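Side-chain contacts in Lmo1499 protein (Listeria monocytogenes, PDB 4IIW), which probably acts as a peptidoglycan lytic transglycosylase that cuts nascent glycan strands internally and so ends their elongation: residues R125-Q130 with A136-T141; P145-S150 with Q192-M197. One frame throughout, in Å; residues are numbered along the deposited sequence.

Contact 1 of 2, residues R125-Q130 with A136-T141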
loop_
_atom_site.group_PDB
_atom_site.type_symbol
_atom_site.label_atom_id
_atom_site.label_comp_id
_atom_site.label_asym_id
_atom_site.label_seq_id
_atom_site.Cartn_x
_atom_site.Cartn_y
_atom_site.Cartn_z
ATOM N N ARG B 125 15.670 31.745 -21.844
ATOM C CA ARG B 125 16.391 32.200 -20.670
ATOM C C ARG B 125 15.594 33.325 -20.008
ATOM O O ARG B 125 15.485 33.370 -18.769
ATOM C CB ARG B 125 17.818 32.623 -21.027
ATOM C CG ARG B 125 18.648 31.498 -21.688
ATOM C CD ARG B 125 19.006 30.359 -20.735
ATOM N NE ARG B 125 20.290 30.573 -20.063
ATOM C CZ ARG B 125 21.362 29.783 -20.174
ATOM N NH1 ARG B 125 22.476 30.085 -19.515
ATOM N NH2 ARG B 125 21.327 28.677 -20.904
ATOM N N ILE B 126 15.001 34.199 -20.826
ATOM C CA ILE B 126 14.181 35.298 -20.308
ATOM C C ILE B 126 12.963 34.781 -19.534
ATOM O O ILE B 126 12.704 35.239 -18.422
ATOM C CB ILE B 126 13.692 36.253 -21.425
ATOM C CG1 ILE B 126 14.854 37.110 -21.930
ATOM C CG2 ILE B 126 12.588 37.154 -20.881
ATOM C CD1 ILE B 126 14.534 38.020 -23.160
ATOM N N VAL B 127 12.213 33.849 -20.133
ATOM C CA VAL B 127 11.019 33.262 -19.480
ATOM C C VAL B 127 11.383 32.529 -18.195
ATOM O O VAL B 127 10.704 32.679 -17.189
ATOM C CB VAL B 127 10.205 32.347 -20.458
ATOM C CG1 VAL B 127 9.626 31.115 -19.762
ATOM C CG2 VAL B 127 9.131 33.177 -21.172
ATOM N N ALA B 128 12.460 31.752 -18.230
ATOM C CA ALA B 128 12.934 31.050 -17.048
ATOM C C ALA B 128 13.254 32.037 -15.904
ATOM O O ALA B 128 13.007 31.750 -14.740
ATOM C CB ALA B 128 14.165 30.237 -17.392
ATOM N N TYR B 129 13.802 33.194 -16.255
ATOM C CA TYR B 129 14.205 34.210 -15.277
ATOM C C TYR B 129 13.047 35.065 -14.775
ATOM O O TYR B 129 13.008 35.412 -13.596
ATOM C CB TYR B 129 15.299 35.114 -15.884
ATOM C CG TYR B 129 15.597 36.397 -15.123
ATOM C CD1 TYR B 129 15.030 37.602 -15.515
ATOM C CD2 TYR B 129 16.463 36.409 -14.045
ATOM C CE1 TYR B 129 15.307 38.779 -14.847
ATOM C CE2 TYR B 129 16.739 37.583 -13.361
ATOM C CZ TYR B 129 16.156 38.767 -13.771
ATOM O OH TYR B 129 16.429 39.949 -13.108
ATOM N N GLN B 130 12.131 35.427 -15.676
ATOM C CA GLN B 130 10.968 36.238 -15.325
ATOM C C GLN B 130 9.754 35.405 -15.761
ATOM O O GLN B 130 9.207 35.609 -16.842
ATOM C CB GLN B 130 11.037 37.611 -16.020
ATOM C CG GLN B 130 10.407 38.813 -15.240
ATOM C CD GLN B 130 8.879 38.796 -15.147
ATOM O OE1 GLN B 130 8.263 37.828 -14.658
ATOM N NE2 GLN B 130 8.258 39.900 -15.569
ATOM N N ALA B 136 5.659 33.163 -26.194
ATOM C CA ALA B 136 5.046 33.701 -27.411
ATOM C C ALA B 136 5.082 35.239 -27.475
ATOM O O ALA B 136 5.297 35.803 -28.541
ATOM C CB ALA B 136 3.600 33.185 -27.556
ATOM N N ASP B 137 4.880 35.899 -26.331
ATOM C CA ASP B 137 4.869 37.374 -26.254
ATOM C C ASP B 137 6.258 37.974 -26.401
ATOM O O ASP B 137 6.427 39.013 -27.048
ATOM C CB ASP B 137 4.312 37.830 -24.919
ATOM C CG ASP B 137 2.919 37.342 -24.673
ATOM O OD1 ASP B 137 2.294 36.779 -25.613
ATOM O OD2 ASP B 137 2.444 37.518 -23.527
ATOM N N VAL B 138 7.235 37.335 -25.757
ATOM C CA VAL B 138 8.612 37.758 -25.821
ATOM C C VAL B 138 9.096 37.666 -27.252
ATOM O O VAL B 138 9.823 38.535 -27.708
ATOM C CB VAL B 138 9.510 36.886 -24.914
ATOM C CG1 VAL B 138 10.998 37.225 -25.100
ATOM C CG2 VAL B 138 9.088 37.038 -23.461
ATOM N N LEU B 139 8.706 36.611 -27.966
ATOM C CA LEU B 139 9.082 36.483 -29.379
ATOM C C LEU B 139 8.400 37.571 -30.202
ATOM O O LEU B 139 9.009 38.159 -31.096
ATOM C CB LEU B 139 8.738 35.102 -29.947
ATOM C CG LEU B 139 9.682 33.944 -29.602
ATOM C CD1 LEU B 139 9.182 32.696 -30.290
ATOM C CD2 LEU B 139 11.151 34.221 -30.003
ATOM N N LYS B 140 7.134 37.832 -29.913
ATOM C CA LYS B 140 6.421 38.880 -30.622
ATOM C C LYS B 140 7.074 40.253 -30.392
ATOM O O LYS B 140 7.229 41.023 -31.325
ATOM C CB LYS B 140 4.962 38.934 -30.192
ATOM C CG LYS B 140 4.175 39.975 -30.964
ATOM C CD LYS B 140 2.682 39.937 -30.639
ATOM C CE LYS B 140 1.931 40.927 -31.523
ATOM N NZ LYS B 140 0.485 40.963 -31.234
ATOM N N THR B 141 7.446 40.551 -29.152
ATOM C CA THR B 141 8.059 41.829 -28.856
ATOM C C THR B 141 9.343 41.969 -29.663
ATOM O O THR B 141 9.600 42.996 -30.270
ATOM C CB THR B 141 8.385 42.001 -27.345
ATOM O OG1 THR B 141 7.179 42.027 -26.570
ATOM C CG2 THR B 141 9.120 43.295 -27.117
#
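Val138 meets Ile126 and Val127 where helix 135-143 comes against helix 119-129, two helices that follow each other in the chain with a short loop between them. The CA atoms of Val127 and Val138, nearest across the pair, are 8.1 Å apart, close enough for branched side chains to touch without a long reach. From CB, Val138 splits into two methyls that both face Ile126, one of them also reaching Val127. CB itself stands back, 5.4 Å from CD1 of Ile126. CG1, anti to the backbone N (chi1 173°), extends to the tip of the isoleucine, where Val138 CG1 and Ile126 CD1 are 4.1 Å apart. CG2 turns to the near flank of the other helix instead: Val138 CG2 lies 4.3 Å from Ile126 CG2 and 4.5 Å from CG2 of Val127, the looser edge of the contact. The fork of the valine is thus met by both methyl ends of the isoleucine as well as by a methyl of its neighbour. Ile126 delivers its tip with an extended outer chain (chi2 174°), and the two side chains cross at a slant.

The surroundings continue the same apolar layer. Ile126 also touches Leu111, Leu133 and, on helix 190-204, Ile193 and Met197, while Val138 packs on Ala123 and Ala190. A polar tie lies to the side: Gln130 NE2 bonds to the carbonyl O of Val188.

Across the two segments no hydrogen bond is found, and just 108 Å² of surface is buried, both sides summed. Van der Waals contact between methyl groups is therefore what joins these helices here, a fit of shape and hydrophobic burial that imposes no directional bond.

Contact 2 of 2, residues P145-S150 with Q192-M197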
loop_
_atom_site.group_PDB
_atom_site.type_symbol
_atom_site.label_atom_id
_atom_site.label_comp_id
_atom_site.label_asym_id
_atom_site.label_seq_id
_atom_site.Cartn_x
_atom_site.Cartn_y
_atom_site.Cartn_z
ATOM N N PRO B 145 7.311 45.426 -35.150
ATOM C CA PRO B 145 7.771 46.569 -35.942
ATOM C C PRO B 145 8.013 47.838 -35.118
ATOM O O PRO B 145 9.051 48.487 -35.299
ATOM C CB PRO B 145 6.631 46.777 -36.951
ATOM C CG PRO B 145 6.050 45.448 -37.137
ATOM C CD PRO B 145 6.199 44.717 -35.810
ATOM N N GLU B 146 7.075 48.195 -34.231
ATOM C CA GLU B 146 7.245 49.389 -33.386
ATOM C C GLU B 146 8.390 49.214 -32.374
ATOM O O GLU B 146 9.118 50.160 -32.087
ATOM C CB GLU B 146 5.970 49.775 -32.633
ATOM C CG GLU B 146 4.837 50.376 -33.478
ATOM C CD GLU B 146 4.028 49.343 -34.231
ATOM O OE1 GLU B 146 3.840 48.210 -33.709
ATOM O OE2 GLU B 146 3.549 49.677 -35.345
ATOM N N PHE B 147 8.553 48.026 -31.811
ATOM C CA PHE B 147 9.652 47.852 -30.888
ATOM C C PHE B 147 10.977 47.979 -31.635
ATOM O O PHE B 147 11.898 48.635 -31.149
ATOM C CB PHE B 147 9.606 46.530 -30.126
ATOM C CG PHE B 147 10.758 46.374 -29.171
ATOM C CD1 PHE B 147 10.820 47.137 -28.017
ATOM C CD2 PHE B 147 11.807 45.525 -29.455
ATOM C CE1 PHE B 147 11.912 47.041 -27.135
ATOM C CE2 PHE B 147 12.903 45.422 -28.582
ATOM C CZ PHE B 147 12.946 46.185 -27.421
ATOM N N VAL B 148 11.059 47.371 -32.820
ATOM C CA VAL B 148 12.283 47.406 -33.614
ATOM C C VAL B 148 12.585 48.841 -34.052
ATOM O O VAL B 148 13.734 49.287 -33.998
ATOM C CB VAL B 148 12.202 46.449 -34.824
ATOM C CG1 VAL B 148 13.435 46.575 -35.701
ATOM C CG2 VAL B 148 12.030 44.992 -34.347
ATOM N N ALA B 149 11.562 49.580 -34.462
ATOM C CA ALA B 149 11.793 50.974 -34.853
ATOM C C ALA B 149 12.355 51.792 -33.670
ATOM O O ALA B 149 13.196 52.658 -33.879
ATOM C CB ALA B 149 10.522 51.609 -35.387
ATOM N N SER B 150 11.899 51.502 -32.443
ATOM C CA SER B 150 12.357 52.236 -31.249
ATOM C C SER B 150 13.823 51.960 -30.964
ATOM O O SER B 150 14.516 52.831 -30.453
ATOM C CB SER B 150 11.499 51.949 -29.998
ATOM O OG SER B 150 11.687 50.643 -29.481
ATOM N N GLN B 192 11.915 46.062 -21.674
ATOM C CA GLN B 192 13.010 46.575 -20.839
ATOM C C GLN B 192 14.216 45.676 -20.937
ATOM O O GLN B 192 15.335 46.146 -21.085
ATOM C CB GLN B 192 12.608 46.699 -19.356
ATOM C CG GLN B 192 13.786 47.128 -18.471
ATOM C CD GLN B 192 13.459 47.419 -16.989
ATOM O OE1 GLN B 192 14.393 47.651 -16.213
ATOM N NE2 GLN B 192 12.165 47.395 -16.591
ATOM N N ILE B 193 13.973 44.370 -20.846
ATOM C CA ILE B 193 15.037 43.385 -20.875
ATOM C C ILE B 193 15.777 43.384 -22.204
ATOM O O ILE B 193 17.020 43.470 -22.252
ATOM C CB ILE B 193 14.474 41.996 -20.628
ATOM C CG1 ILE B 193 13.873 41.929 -19.215
ATOM C CG2 ILE B 193 15.562 40.937 -20.811
ATOM C CD1 ILE B 193 13.157 40.618 -18.885
ATOM N N ILE B 194 15.019 43.284 -23.287
ATOM C CA ILE B 194 15.613 43.273 -24.612
ATOM C C ILE B 194 16.420 44.562 -24.808
ATOM O O ILE B 194 17.533 44.533 -25.314
ATOM C CB ILE B 194 14.532 43.093 -25.696
ATOM C CG1 ILE B 194 13.855 41.732 -25.511
ATOM C CG2 ILE B 194 15.132 43.175 -27.092
ATOM C CD1 ILE B 194 12.501 41.626 -26.187
ATOM N N THR B 195 15.879 45.692 -24.362
ATOM C CA THR B 195 16.588 46.952 -24.524
ATOM C C THR B 195 17.952 46.885 -23.861
ATOM O O THR B 195 18.921 47.357 -24.434
ATOM C CB THR B 195 15.787 48.160 -23.995
ATOM O OG1 THR B 195 14.577 48.285 -24.743
ATOM C CG2 THR B 195 16.598 49.492 -24.108
ATOM N N GLU B 196 18.053 46.300 -22.677
ATOM C CA GLU B 196 19.359 46.236 -22.015
ATOM C C GLU B 196 20.373 45.413 -22.804
ATOM O O GLU B 196 21.562 45.713 -22.798
ATOM C CB GLU B 196 19.252 45.704 -20.588
ATOM C CG GLU B 196 18.561 46.663 -19.658
ATOM C CD GLU B 196 19.339 47.958 -19.485
ATOM O OE1 GLU B 196 20.491 47.912 -18.991
ATOM O OE2 GLU B 196 18.781 49.022 -19.819
HETATM N N MSE B 197 19.904 44.393 -23.497
HETATM C CA MSE B 197 20.788 43.556 -24.286
HETATM C C MSE B 197 21.227 44.303 -25.536
HETATM O O MSE B 197 22.391 44.178 -25.963
HETATM C CB MSE B 197 20.103 42.254 -24.648
HETATM C CG MSE B 197 19.667 41.448 -23.428
HETATM SE SE MSE B 197 18.749 39.788 -23.919
HETATM C CE MSE B 197 18.347 39.161 -22.135
#
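With CG anti to the backbone N (chi1 -180°), Phe147 sends its ring from helix 145-154 toward helix 190-204, where Ile194 and Thr195 receive its far end. Ile194 has chi1 -63°, which puts CG2 anti to the backbone N and against the rim of the ring, at the CE2-CZ side, leaving CG1 beside that nitrogen. The reach is needed: the nearest CA atoms, those of Phe147 and Thr195, are 9.5 Å apart, and the aromatic side chain spans the gap.

Its partners come at the ring's edge, near the ring plane, so neither face is used in this contact. Ile194 CG2 lies 3.5 Å from CE2 of Phe147 and 3.7 Å from CZ, and the branch carbon stands behind it, with Ile194 CB 3.9 Å from Phe147 CZ. Beyond CZ, the hydroxyl of Thr195 takes the next part of the rim: its OG1 is 3.8 Å from both CZ and CE1 of Phe147. This is edge contact rather than a hydrogen bond. The polar partner of Thr195 OG1 is the carbonyl O of Glu191, one turn earlier in its own helix.

Helix 135-143 closes in from another quarter, Thr141 touching both Phe147 and Ile194, with Met142 also against Ile194. The backbone of Phe147 is held at the first turn of its helix, where its N-H bonds to Asp144 OD2, and its carbonyl O accepts Ser150 OG at a C=O...OG angle of 127°.

Altogether 127 Å² is buried, with no hydrogen bond between the segments. The aromatic edge thus rests on one aliphatic branch and one hydroxyl; because Thr195 OG1 is already bonded to Glu191 O, it can lie against the aromatic rim without needing a partner there.

In the fold
Both contacts are buried, with centres 13 Å apart; contact 1 lies about 14 Å from the chain's centre and contact 2 about 19 Å. Contact 1 pairs two helices close in sequence, whereas contact 2 bridges a 41-residue gap. Helix 190-204, one side of contact 2, also packs on both helices of contact 1: Ile193 CG2 approaches Ile126 CD1 at 3.9 Å, and Ile194 CD1 lies 3.9 Å from Thr141 CG2. Neither has a hydrogen bond across it; they differ in the surfaces that meet, methyl against methyl in contact 1, an aromatic edge against a branch and a hydroxyl in contact 2. Together they gather four helices, away from Glu232, predicted to be important for catalytic activity.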